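Local coordinates for protein ATP12 ATPase (Paracoccus denitrificans, PDB 2R31) that probably acts as a chaperone in the assembly of the F1-ATPase, at residues R11-V16 and E62-N67; G23-L28 and A48-I53; Y104-D107 and A111-R114; P134-I137 and P143-Q146; L152-E157 and L181-I186. One frame throughout, in Å; residues are numbered along the deposited sequence.

Contact 1 (R11-V16 and E62-N67); sequences RFWASV and EVIDPN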
# COMPACT_ATOMS: atom_id res chain seq x y z
N ARG A 11 25.70 -8.34 11.08
CA ARG A 11 25.25 -9.69 10.81
C ARG A 11 25.99 -10.62 11.77
O ARG A 11 27.12 -11.14 11.56
CB ARG A 11 25.48 -10.17 9.42
CG ARG A 11 24.94 -11.52 9.14
CD ARG A 11 25.33 -12.16 7.88
NE ARG A 11 24.75 -13.48 7.71
CZ ARG A 11 24.11 -13.86 6.69
NH1 ARG A 11 23.94 -12.90 5.75
NH2 ARG A 11 23.61 -15.09 6.64
N PHE A 12 25.33 -10.88 12.88
CA PHE A 12 25.91 -11.74 13.91
C PHE A 12 25.49 -13.18 13.75
O PHE A 12 25.81 -14.00 14.62
CB PHE A 12 25.58 -11.20 15.33
CG PHE A 12 24.11 -11.20 15.60
CD1 PHE A 12 23.41 -12.30 16.06
CD2 PHE A 12 23.35 -10.05 15.39
CE1 PHE A 12 22.06 -12.22 16.30
CE2 PHE A 12 21.99 -10.00 15.62
CZ PHE A 12 21.30 -11.12 16.07
N TRP A 13 24.70 -13.52 12.71
CA TRP A 13 24.22 -14.87 12.47
C TRP A 13 24.88 -15.41 11.22
O TRP A 13 25.17 -14.70 10.27
CB TRP A 13 22.67 -14.88 12.30
CG TRP A 13 22.21 -14.03 11.15
CD1 TRP A 13 21.96 -14.43 9.86
CD2 TRP A 13 21.99 -12.63 11.16
NE1 TRP A 13 21.57 -13.37 9.08
CE2 TRP A 13 21.58 -12.25 9.83
CE3 TRP A 13 22.03 -11.62 12.13
CZ2 TRP A 13 21.31 -10.96 9.51
CZ3 TRP A 13 21.75 -10.32 11.76
CH2 TRP A 13 21.39 -10.01 10.47
N ALA A 14 25.00 -16.73 11.19
CA ALA A 14 25.53 -17.42 10.04
C ALA A 14 24.44 -17.86 9.09
O ALA A 14 24.47 -17.53 7.89
CB ALA A 14 26.45 -18.59 10.45
N SER A 15 23.44 -18.55 9.62
CA SER A 15 22.43 -19.23 8.84
C SER A 15 21.05 -18.57 8.97
O SER A 15 20.75 -17.94 9.98
CB SER A 15 22.27 -20.70 9.28
OG SER A 15 21.63 -20.82 10.53
N VAL A 16 20.23 -18.75 7.94
CA VAL A 16 18.86 -18.25 7.89
C VAL A 16 17.99 -19.41 7.37
O VAL A 16 18.37 -20.09 6.40
CB VAL A 16 18.68 -17.04 6.98
CG1 VAL A 16 17.27 -16.54 7.03
CG2 VAL A 16 19.66 -15.94 7.40
N GLU A 62 27.45 -6.58 6.07
CA GLU A 62 28.14 -6.23 7.29
C GLU A 62 27.17 -5.60 8.26
O GLU A 62 27.40 -5.72 9.46
CB GLU A 62 29.19 -5.22 6.89
CG GLU A 62 30.34 -5.92 6.15
CD GLU A 62 30.43 -5.37 4.75
OE1 GLU A 62 31.22 -4.37 4.65
OE2 GLU A 62 29.80 -5.81 3.77
N VAL A 63 26.19 -4.88 7.79
CA VAL A 63 25.25 -4.19 8.67
C VAL A 63 23.84 -4.22 8.05
O VAL A 63 23.68 -4.18 6.84
CB VAL A 63 25.73 -2.76 8.89
CG1 VAL A 63 25.66 -2.00 7.55
CG2 VAL A 63 24.91 -2.03 9.95
N ILE A 64 22.84 -4.33 8.92
CA ILE A 64 21.45 -4.33 8.54
C ILE A 64 21.10 -3.01 7.90
O ILE A 64 21.41 -1.94 8.45
CB ILE A 64 20.56 -4.63 9.77
CG1 ILE A 64 20.77 -6.05 10.27
CG2 ILE A 64 19.08 -4.40 9.53
CD1 ILE A 64 20.18 -6.28 11.63
N ASP A 65 20.53 -3.07 6.70
CA ASP A 65 20.05 -2.02 5.84
C ASP A 65 18.54 -2.09 5.55
O ASP A 65 18.04 -2.83 4.72
CB ASP A 65 20.66 -1.95 4.42
CG ASP A 65 20.28 -0.48 4.18
OD1 ASP A 65 20.79 0.42 4.89
OD2 ASP A 65 19.41 -0.27 3.37
N PRO A 66 17.76 -1.28 6.28
CA PRO A 66 16.31 -1.43 6.25
C PRO A 66 15.71 -1.19 4.87
O PRO A 66 14.70 -1.83 4.58
CB PRO A 66 15.82 -0.38 7.26
CG PRO A 66 17.03 -0.07 8.07
CD PRO A 66 18.24 -0.20 7.18
N ASN A 67 16.30 -0.37 3.98
CA ASN A 67 15.72 -0.17 2.65
C ASN A 67 15.82 -1.43 1.79
O ASN A 67 15.02 -1.64 0.87
CB ASN A 67 16.32 1.02 1.91
CG ASN A 67 15.84 2.28 2.63
OD1 ASN A 67 14.68 2.44 3.04
ND2 ASN A 67 16.76 3.21 2.81
O HOH W 1 28.43 -8.27 9.88

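Contact 2 (G23-L28 and A48-I53); sequences GGWAVL and ALALAI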
# COMPACT_ATOMS: atom_id res chain seq x y z
N GLY A 23 1.28 -20.22 15.23
CA GLY A 23 0.84 -18.89 14.88
C GLY A 23 1.20 -18.39 13.53
O GLY A 23 0.82 -17.27 13.12
N GLY A 24 1.94 -19.17 12.77
CA GLY A 24 2.40 -18.79 11.44
C GLY A 24 3.84 -19.19 11.24
O GLY A 24 4.50 -19.82 12.07
N TRP A 25 4.39 -18.81 10.08
CA TRP A 25 5.77 -19.10 9.75
C TRP A 25 6.70 -18.16 10.52
O TRP A 25 6.46 -16.95 10.61
CB TRP A 25 6.06 -18.94 8.25
CG TRP A 25 5.42 -20.00 7.41
CD1 TRP A 25 4.14 -20.02 6.90
CD2 TRP A 25 6.04 -21.21 7.00
NE1 TRP A 25 3.95 -21.16 6.18
CE2 TRP A 25 5.09 -21.92 6.24
CE3 TRP A 25 7.28 -21.78 7.22
CZ2 TRP A 25 5.36 -23.17 5.67
CZ3 TRP A 25 7.56 -23.01 6.65
CH2 TRP A 25 6.60 -23.70 5.89
N ALA A 26 7.78 -18.73 11.02
CA ALA A 26 8.88 -18.01 11.64
C ALA A 26 10.07 -17.99 10.68
O ALA A 26 10.27 -18.90 9.87
CB ALA A 26 9.29 -18.68 12.93
N VAL A 27 10.87 -16.92 10.83
CA VAL A 27 12.15 -16.80 10.13
C VAL A 27 13.24 -16.97 11.17
O VAL A 27 13.21 -16.27 12.19
CB VAL A 27 12.27 -15.43 9.43
CG1 VAL A 27 13.67 -15.23 8.81
CG2 VAL A 27 11.20 -15.32 8.34
N LEU A 28 14.15 -17.91 10.94
CA LEU A 28 15.15 -18.31 11.91
C LEU A 28 16.52 -17.78 11.54
O LEU A 28 17.01 -18.00 10.44
CB LEU A 28 15.24 -19.86 11.94
CG LEU A 28 13.94 -20.64 12.13
CD1 LEU A 28 14.20 -22.15 12.07
CD2 LEU A 28 13.36 -20.20 13.43
N ALA A 48 5.47 -18.20 1.25
CA ALA A 48 6.10 -17.33 0.25
C ALA A 48 6.64 -16.08 0.92
O ALA A 48 7.75 -15.64 0.60
CB ALA A 48 5.10 -16.94 -0.82
N LEU A 49 5.88 -15.47 1.85
CA LEU A 49 6.40 -14.31 2.53
C LEU A 49 7.58 -14.69 3.44
O LEU A 49 8.58 -13.95 3.50
CB LEU A 49 5.32 -13.58 3.35
CG LEU A 49 5.81 -12.36 4.07
CD1 LEU A 49 6.32 -11.28 3.13
CD2 LEU A 49 4.76 -11.75 4.98
N ALA A 50 7.49 -15.81 4.14
CA ALA A 50 8.61 -16.24 4.98
C ALA A 50 9.86 -16.44 4.18
O ALA A 50 10.95 -16.02 4.60
CB ALA A 50 8.23 -17.51 5.74
N LEU A 51 9.79 -17.10 3.02
CA LEU A 51 10.96 -17.31 2.18
C LEU A 51 11.54 -15.97 1.73
O LEU A 51 12.78 -15.80 1.70
CB LEU A 51 10.63 -18.18 0.97
CG LEU A 51 10.35 -19.64 1.25
CD1 LEU A 51 9.71 -20.28 0.02
CD2 LEU A 51 11.63 -20.37 1.69
N ALA A 52 10.70 -15.03 1.36
CA ALA A 52 11.17 -13.74 0.87
C ALA A 52 11.79 -12.90 1.98
O ALA A 52 12.79 -12.18 1.75
CB ALA A 52 10.02 -13.02 0.17
N ILE A 53 11.25 -12.95 3.19
CA ILE A 53 11.85 -12.29 4.34
C ILE A 53 13.17 -12.99 4.68
O ILE A 53 14.18 -12.30 4.96
CB ILE A 53 10.88 -12.17 5.51
CG1 ILE A 53 9.84 -11.12 5.16
CG2 ILE A 53 11.61 -11.80 6.81
CD1 ILE A 53 8.73 -10.93 6.17

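Contact 3 (Y104-D107 and A111-R114); sequences YRAD and ALVR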
# COMPACT_ATOMS: atom_id res chain seq x y z
N TYR A 104 -12.82 13.92 -7.04
CA TYR A 104 -12.63 15.38 -6.90
C TYR A 104 -11.95 15.91 -8.14
O TYR A 104 -10.70 16.06 -8.19
CB TYR A 104 -11.90 15.71 -5.54
CG TYR A 104 -12.98 15.49 -4.51
CD1 TYR A 104 -13.90 16.52 -4.25
CD2 TYR A 104 -13.15 14.32 -3.83
CE1 TYR A 104 -14.92 16.38 -3.34
CE2 TYR A 104 -14.15 14.15 -2.91
CZ TYR A 104 -15.04 15.18 -2.66
OH TYR A 104 -16.08 15.02 -1.73
N ARG A 105 -12.72 16.21 -9.17
CA ARG A 105 -12.20 16.63 -10.49
C ARG A 105 -11.89 18.10 -10.47
O ARG A 105 -12.44 18.86 -9.65
CB ARG A 105 -13.25 16.31 -11.58
CG ARG A 105 -13.82 14.91 -11.67
CD ARG A 105 -12.81 13.87 -12.01
NE ARG A 105 -13.15 12.46 -11.86
CZ ARG A 105 -13.65 11.68 -12.81
NH1 ARG A 105 -13.91 12.19 -14.01
NH2 ARG A 105 -13.87 10.39 -12.52
N ALA A 106 -11.00 18.54 -11.34
CA ALA A 106 -10.90 19.97 -11.66
C ALA A 106 -12.19 20.51 -12.27
O ALA A 106 -13.02 19.86 -12.92
CB ALA A 106 -9.74 20.15 -12.62
N ASP A 107 -12.33 21.78 -12.17
CA ASP A 107 -13.36 22.38 -13.02
C ASP A 107 -12.74 23.17 -14.19
O ASP A 107 -13.54 23.71 -14.94
CB ASP A 107 -14.34 23.15 -12.13
CG ASP A 107 -13.75 24.39 -11.51
OD1 ASP A 107 -12.59 24.71 -11.77
OD2 ASP A 107 -14.50 24.97 -10.73
N ALA A 111 -9.08 20.94 -20.85
CA ALA A 111 -8.25 19.85 -21.22
C ALA A 111 -7.92 18.96 -19.99
O ALA A 111 -7.75 17.74 -20.10
CB ALA A 111 -6.93 20.36 -21.83
N LEU A 112 -7.79 19.55 -18.81
CA LEU A 112 -7.55 18.77 -17.60
C LEU A 112 -8.78 17.97 -17.19
O LEU A 112 -8.69 16.80 -16.79
CB LEU A 112 -7.07 19.68 -16.46
CG LEU A 112 -6.85 18.95 -15.13
CD1 LEU A 112 -5.84 17.79 -15.22
CD2 LEU A 112 -6.36 20.00 -14.12
N VAL A 113 -9.96 18.60 -17.28
CA VAL A 113 -11.22 17.87 -17.05
C VAL A 113 -11.31 16.62 -17.88
O VAL A 113 -11.63 15.52 -17.39
CB VAL A 113 -12.42 18.80 -17.28
CG1 VAL A 113 -13.72 18.03 -17.19
CG2 VAL A 113 -12.38 19.97 -16.32
N ARG A 114 -10.96 16.74 -19.17
CA ARG A 114 -10.99 15.60 -20.07
C ARG A 114 -9.92 14.56 -19.74
O ARG A 114 -10.18 13.34 -19.80
CB ARG A 114 -10.91 16.02 -21.54
CG ARG A 114 -12.14 16.84 -21.92
CD ARG A 114 -12.24 16.99 -23.43
NE ARG A 114 -13.38 17.84 -23.79
CZ ARG A 114 -13.30 19.11 -24.07
NH1 ARG A 114 -12.12 19.71 -24.10
NH2 ARG A 114 -14.40 19.78 -24.34
O HOH W 2 -13.56 14.87 -15.25

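Contact 4 (P134-I137 and P143-Q146); sequences PLRI and PVPQ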
# COMPACT_ATOMS: atom_id res chain seq x y z
N PRO A 134 -20.71 2.49 -6.80
CA PRO A 134 -20.64 3.66 -7.71
C PRO A 134 -20.40 4.93 -6.94
O PRO A 134 -21.26 5.47 -6.18
CB PRO A 134 -22.04 3.66 -8.41
CG PRO A 134 -22.94 3.01 -7.40
CD PRO A 134 -22.08 1.93 -6.79
N LEU A 135 -19.23 5.54 -7.16
CA LEU A 135 -18.96 6.83 -6.54
C LEU A 135 -19.50 7.96 -7.40
O LEU A 135 -19.49 7.90 -8.61
CB LEU A 135 -17.46 7.09 -6.41
CG LEU A 135 -16.72 6.26 -5.39
CD1 LEU A 135 -15.26 6.67 -5.34
CD2 LEU A 135 -17.36 6.42 -3.98
N ARG A 136 -19.91 9.00 -6.70
CA ARG A 136 -20.27 10.26 -7.32
C ARG A 136 -19.01 11.09 -7.49
O ARG A 136 -18.10 11.04 -6.63
CB ARG A 136 -21.30 10.97 -6.45
CG ARG A 136 -22.63 10.20 -6.26
CD ARG A 136 -23.49 10.88 -5.21
NE ARG A 136 -24.75 10.12 -5.03
CZ ARG A 136 -25.50 10.25 -3.94
NH1 ARG A 136 -25.10 11.08 -2.96
NH2 ARG A 136 -26.63 9.57 -3.83
N ILE A 137 -18.97 11.82 -8.60
CA ILE A 137 -17.86 12.76 -8.87
C ILE A 137 -18.36 14.20 -8.81
O ILE A 137 -19.54 14.47 -8.85
CB ILE A 137 -17.11 12.44 -10.18
CG1 ILE A 137 -17.95 12.95 -11.37
CG2 ILE A 137 -16.72 10.96 -10.24
CD1 ILE A 137 -17.27 12.87 -12.73
N PRO A 143 -19.60 20.80 -3.67
CA PRO A 143 -19.61 19.59 -2.85
C PRO A 143 -20.58 18.54 -3.38
O PRO A 143 -21.67 18.89 -3.89
CB PRO A 143 -20.10 20.08 -1.48
CG PRO A 143 -20.32 21.54 -1.59
CD PRO A 143 -20.29 21.91 -3.01
N VAL A 144 -20.23 17.27 -3.19
CA VAL A 144 -21.20 16.20 -3.42
C VAL A 144 -20.95 15.11 -2.38
O VAL A 144 -19.82 14.65 -2.21
CB VAL A 144 -21.20 15.64 -4.85
CG1 VAL A 144 -22.33 14.59 -4.94
CG2 VAL A 144 -21.36 16.65 -5.96
N PRO A 145 -21.96 14.69 -1.65
CA PRO A 145 -21.78 13.59 -0.68
C PRO A 145 -21.89 12.26 -1.41
O PRO A 145 -22.57 12.17 -2.45
CB PRO A 145 -22.93 13.80 0.28
CG PRO A 145 -24.02 14.31 -0.61
CD PRO A 145 -23.32 15.18 -1.67
N GLN A 146 -21.30 11.22 -0.87
CA GLN A 146 -21.49 9.87 -1.39
C GLN A 146 -22.77 9.24 -0.83
O GLN A 146 -23.22 9.57 0.27
CB GLN A 146 -20.28 9.02 -1.07
CG GLN A 146 -18.99 9.57 -1.69
CD GLN A 146 -19.05 9.74 -3.19
OE1 GLN A 146 -19.67 8.93 -3.92
NE2 GLN A 146 -18.40 10.76 -3.72
O HOH W 3 -21.84 7.29 -3.82

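Contact 5 (L152-E157 and L181-I186); sequences LKLRAE and LGLAVI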
# COMPACT_ATOMS: atom_id res chain seq x y z
N LEU A 152 -20.95 2.27 2.92
CA LEU A 152 -21.06 0.99 3.59
C LEU A 152 -20.32 -0.10 2.79
O LEU A 152 -19.51 -0.88 3.31
CB LEU A 152 -22.53 0.60 3.81
CG LEU A 152 -22.94 -0.73 4.40
CD1 LEU A 152 -24.40 -0.68 4.85
CD2 LEU A 152 -22.82 -1.90 3.42
N LYS A 153 -20.65 -0.21 1.51
CA LYS A 153 -20.05 -1.27 0.69
C LYS A 153 -18.55 -1.18 0.71
O LYS A 153 -17.85 -2.20 0.76
CB LYS A 153 -20.61 -1.22 -0.72
CG LYS A 153 -22.09 -1.69 -0.75
CD LYS A 153 -22.59 -2.29 -2.01
CE LYS A 153 -23.98 -2.82 -1.81
NZ LYS A 153 -25.05 -2.51 -2.81
N LEU A 154 -18.01 0.04 0.63
CA LEU A 154 -16.55 0.21 0.59
C LEU A 154 -15.94 -0.11 1.95
O LEU A 154 -14.87 -0.73 2.03
CB LEU A 154 -16.22 1.60 0.09
CG LEU A 154 -16.51 1.82 -1.40
CD1 LEU A 154 -16.42 3.28 -1.77
CD2 LEU A 154 -15.59 0.97 -2.29
N ARG A 155 -16.60 0.27 3.05
CA ARG A 155 -16.19 -0.15 4.39
C ARG A 155 -16.12 -1.65 4.48
O ARG A 155 -15.15 -2.24 5.02
CB ARG A 155 -17.13 0.36 5.49
CG ARG A 155 -16.89 1.76 6.00
CD ARG A 155 -15.69 1.84 6.97
NE ARG A 155 -15.67 3.14 7.64
CZ ARG A 155 -16.40 3.44 8.70
NH1 ARG A 155 -16.32 4.68 9.20
NH2 ARG A 155 -17.19 2.56 9.30
N ALA A 156 -17.17 -2.33 3.99
CA ALA A 156 -17.24 -3.78 4.12
C ALA A 156 -16.14 -4.44 3.31
O ALA A 156 -15.57 -5.46 3.75
CB ALA A 156 -18.62 -4.28 3.70
N GLU A 157 -15.85 -3.93 2.14
CA GLU A 157 -14.80 -4.48 1.30
C GLU A 157 -13.48 -4.45 2.03
O GLU A 157 -12.73 -5.44 2.08
CB GLU A 157 -14.73 -3.72 -0.03
CG GLU A 157 -13.74 -4.32 -0.99
CD GLU A 157 -14.20 -5.62 -1.62
OE1 GLU A 157 -15.37 -5.96 -1.58
OE2 GLU A 157 -13.31 -6.33 -2.18
N LEU A 181 -8.21 3.41 -6.22
CA LEU A 181 -6.95 2.94 -6.79
C LEU A 181 -6.31 1.86 -5.97
O LEU A 181 -5.73 0.90 -6.51
CB LEU A 181 -5.96 4.09 -6.99
CG LEU A 181 -6.35 5.17 -8.01
CD1 LEU A 181 -5.28 6.24 -8.05
CD2 LEU A 181 -6.58 4.58 -9.39
N GLY A 182 -6.38 1.94 -4.63
CA GLY A 182 -5.81 0.89 -3.82
C GLY A 182 -6.53 -0.46 -4.00
O GLY A 182 -5.89 -1.50 -4.15
N LEU A 183 -7.87 -0.41 -3.96
CA LEU A 183 -8.63 -1.63 -4.19
C LEU A 183 -8.39 -2.19 -5.59
O LEU A 183 -8.33 -3.40 -5.77
CB LEU A 183 -10.13 -1.41 -3.96
CG LEU A 183 -10.52 -1.12 -2.50
CD1 LEU A 183 -11.99 -0.79 -2.43
CD2 LEU A 183 -10.18 -2.25 -1.58
N ALA A 184 -8.25 -1.31 -6.60
CA ALA A 184 -8.02 -1.80 -7.95
C ALA A 184 -6.71 -2.53 -8.05
O ALA A 184 -6.60 -3.50 -8.84
CB ALA A 184 -8.09 -0.64 -8.93
N VAL A 185 -5.69 -2.15 -7.29
CA VAL A 185 -4.42 -2.88 -7.29
C VAL A 185 -4.63 -4.24 -6.62
O VAL A 185 -4.29 -5.29 -7.17
CB VAL A 185 -3.30 -2.07 -6.63
CG1 VAL A 185 -2.05 -2.96 -6.49
CG2 VAL A 185 -3.00 -0.83 -7.43
N ILE A 186 -5.16 -4.28 -5.39
CA ILE A 186 -5.23 -5.56 -4.69
C ILE A 186 -6.22 -6.52 -5.35
O ILE A 186 -6.06 -7.74 -5.22
CB ILE A 186 -5.49 -5.39 -3.18
CG1 ILE A 186 -6.84 -4.83 -2.83
CG2 ILE A 186 -4.35 -4.61 -2.52
CD1 ILE A 186 -7.31 -5.14 -1.41

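Contact 1 (R11-V16 and E62-N67)
The backbones of Arg-11 and Glu-62 come within 5.7 Å at their CA atoms, but no direct hydrogen bond joins the two loops. A water fills the gap instead. It accepts from Arg-11 N at 3.0 Å and donates to Glu-62 O at 2.8 Å. The side-chain contact is small and apolar. Trp-13 offers the far corner of its indole to Ile-64, where Trp-13 CH2 lies 4.0 Å from Ile-64 CG1. Ile-64 CG1 comes in at the ring edge, near the ring plane, and the two side chains cross at about a right angle. Ile-64 CD1 reaches the same ring carbon.

The contact ties the loop between helix 5-8 and strand 16-21 to the loop between helix 47-58 and helix 70-82. It thus closes the chain around the small antiparallel sheet and the helix that packs on it. Trp-13 is buried here. Its CG sits between the backbone N and the carbonyl carbon (chi1 60°), which folds the indole back beneath the side chain of Arg-11. Arg-11 CG lies 3.5 Å above the ring plane, over its centre. From there the arginine runs on extended. Arg-11 NE gives a bond of 2.9 Å to Trp-13 O, which lies in the guanidinium plane. Arg-11 NH2 bonds to Ala-14 O at 2.9 Å, from above that carbonyl plane, and also to Gln-58 OE1. Arg-11 NH1 bonds to Val-60 O. The indole is held as well, because Trp-13 NE1 bonds to Trp-57 O.

Contact 2 (G23-L28 and A48-I53)
Ala-50 packs on Trp-25 and Val-27 where helix 47-58 lies on the three-stranded antiparallel sheet. Strand 24-29 is the middle strand of that sheet. The short segments of helix and strand run nearly parallel, at 12°, with their axes 8.3 Å apart. That spacing is close, and the small Ala-50 is the helix residue that faces the strand at the closest pair of CA atoms.

Trp-25 can be followed outward. Its CB points at the helix, and Trp-25 CB meets Ala-50 CB at 3.6 Å. The next atom out, Trp-25 CG, is 4.1 Å from Ala-50 CB. CG is anti to the carbonyl carbon (chi1 -70°), and the indole beyond it leads off to pack on Ile-18 and Lys-20 of strand 16-21. The helix therefore meets the root of this tryptophan rather than its tip.

Two residues on, Val-27 also points at the helix. It uses one branch, CG2, which stands beside its own backbone N. The buried Ile-53 is the partner one helical turn beyond Ala-50, and its side chain crosses that of Val-27 at about a right angle. Val-27 CG2 touches Ile-53 CG2 at 3.9 Å and Ala-50 O at 3.8 Å.

Contact 3 (Y104-D107 and A111-R114)
Ala-106 and Val-113 meet where strand 104-105 passes into helix 110-130, at the start of a beta-alpha-beta unit completed by strand 138-139. The chain leaves the first strand, turns, and enters the long helix. The contact packs the end of that strand segment against the start of the helix. The CA atoms of Ala-106 and Val-113 are 5.8 Å apart.

Ala-106 points its methyl at the helix. Ala-106 CB lies 3.7 Å from Leu-112 CD2, with Leu-112 CG a little farther off. The buried Leu-112 has CG anti to the backbone N (chi1 177°), with one methyl branch, CD2, turned to the alanine. Val-113 works on the backbone instead. Val-113 CG2 is 3.5 Å from Ala-106 O and 3.9 Å from Asp-107 C. One methyl thus lies against the main chain where it turns away from the strand.

No direct hydrogen bond crosses between the two segments. A water bridges them, accepting from Arg-105 NH1 at 3.0 Å and donating to Val-113 O at 3.0 Å. It lies at the edge of the guanidinium, in its plane. Arg-105 NH1 also forms a salt bridge with Asp-121, and its NE bonds to Leu-102 O. The arginine is buried, and these partners are likely to fix the rotation of its guanidinium.

Gln-116, one turn farther along the helix, accepts from Ala-106 N through OE1. Leu-112 reaches past the contact to Ile-201 and Phe-205 of helix 201-210. On the strand side, Arg-105 is paired in parallel with strand 138-139 through backbone bonds to Thr-138 and Gly-140.

Contact 4 (P134-I137 and P143-Q146)
The side-chain amide of Gln-146 bonds to both the N and the O of Arg-136. Arg-136 N donates to Gln-146 OE1 at 2.8 Å, in the carbonyl plane and on a lone pair, with a nearly straight N-H angle of 165°. Gln-146 NE2 returns a bond of 2.9 Å to Arg-136 O. The glutamine thus stands in for a neighbouring strand, pairing its amide with one residue of the other loop. A bend at chi2 (-57°) turns the amide back toward that backbone. OE1 also takes a water that bridges to Pro-134 O.

A third bond uses the arginine side chain and a backbone oxygen. The arginine side chain slides past the glutamine in the opposite direction, and Arg-136 NH1 reaches Pro-145 O at 2.8 Å, from above that carbonyl plane. With an alanine at Gln-146, both amide bonds would go, which would probably leave Arg-136 N and O without these mates and the loops joined mainly by the arginine bond.

Packing surrounds these bonds. Leu-135 CD2 lies 3.4 Å from Gln-146 OE1, and Val-144 CG1 meets Arg-136 CD at 3.9 Å.

The two loops flank strand 138-139. Leu-135 leans on Ile-124 of helix 110-130 and on Val-150 of helix 148-159.

Contact 5 (L152-E157 and L181-I186)
Leu-183 and Leu-154 both carry CG anti to the carbonyl carbon (chi1 -67° and -71°), and this sends their methyl branches into the gap between two helices. Glu-157 differs. Its CG is anti to the backbone N (chi1 -175°), which sets CG against Leu-183, and the bend at chi2 then turns the carboxylate aside.

Leu-183 is the hub. Leu-183 CD1 meets Leu-154 CD2 at 4.0 Å, one methyl against another, with the two side chains at a slant. The second branch, Leu-183 CD2, lies 4.2 Å from Glu-157 CG. CD1 is about as far from that same carbon. A single leucine of helix 179-186 is therefore set against two residues of helix 148-159 that lie three positions apart, on one side of the helix. These are ordinary van der Waals contacts. The backbones stay well apart, since the closest CA atoms, of Glu-157 and Leu-183, are 8.7 Å from each other.

Only the aliphatic part of Glu-157 takes part in this packing. Its OE2 forms a salt bridge with NH1 of Arg-187, the residue just after the segment 181-186. The glutamate thus joins the two helices twice, by its CG on Leu-183 and by its charge at the end of helix 179-186.

The contact is buried and belongs to the mainly helical part of the chain. Leu-183 also touches Leu-131, just past helix 110-130, and Leu-154 touches Ala-133. Farther along helix 179-186, Ala-184 packs on Leu-123 and Trp-126 of helix 110-130, and Ile-186 on Leu-169 and Leu-172 of helix 163-174.

In the fold
Contacts 1 and 2 form one group, with centres 16 Å apart. Contact 2 is nested in the loop that contact 1 closes, and Val-16 touches Val-27 and Leu-28. Contact 2 sets strand 24-29 on helix 47-58, and contact 1 joins loops that adjoin the same sheet and helix. Contacts 3, 4 and 5 follow in series along the chain. Contacts 3 and 4 lie 15 Å apart by centres, around strands 104-105 and 138-139, and Arg-105 packs on Ile-137. Contact 4 touches contact 5 through Leu-135 and Leu-154. Contacts 1 and 3 have centres 49 Å apart, on opposite sides of the chain's centre. The chain is thus elongated, with a sheet-and-helix end and a larger helical part.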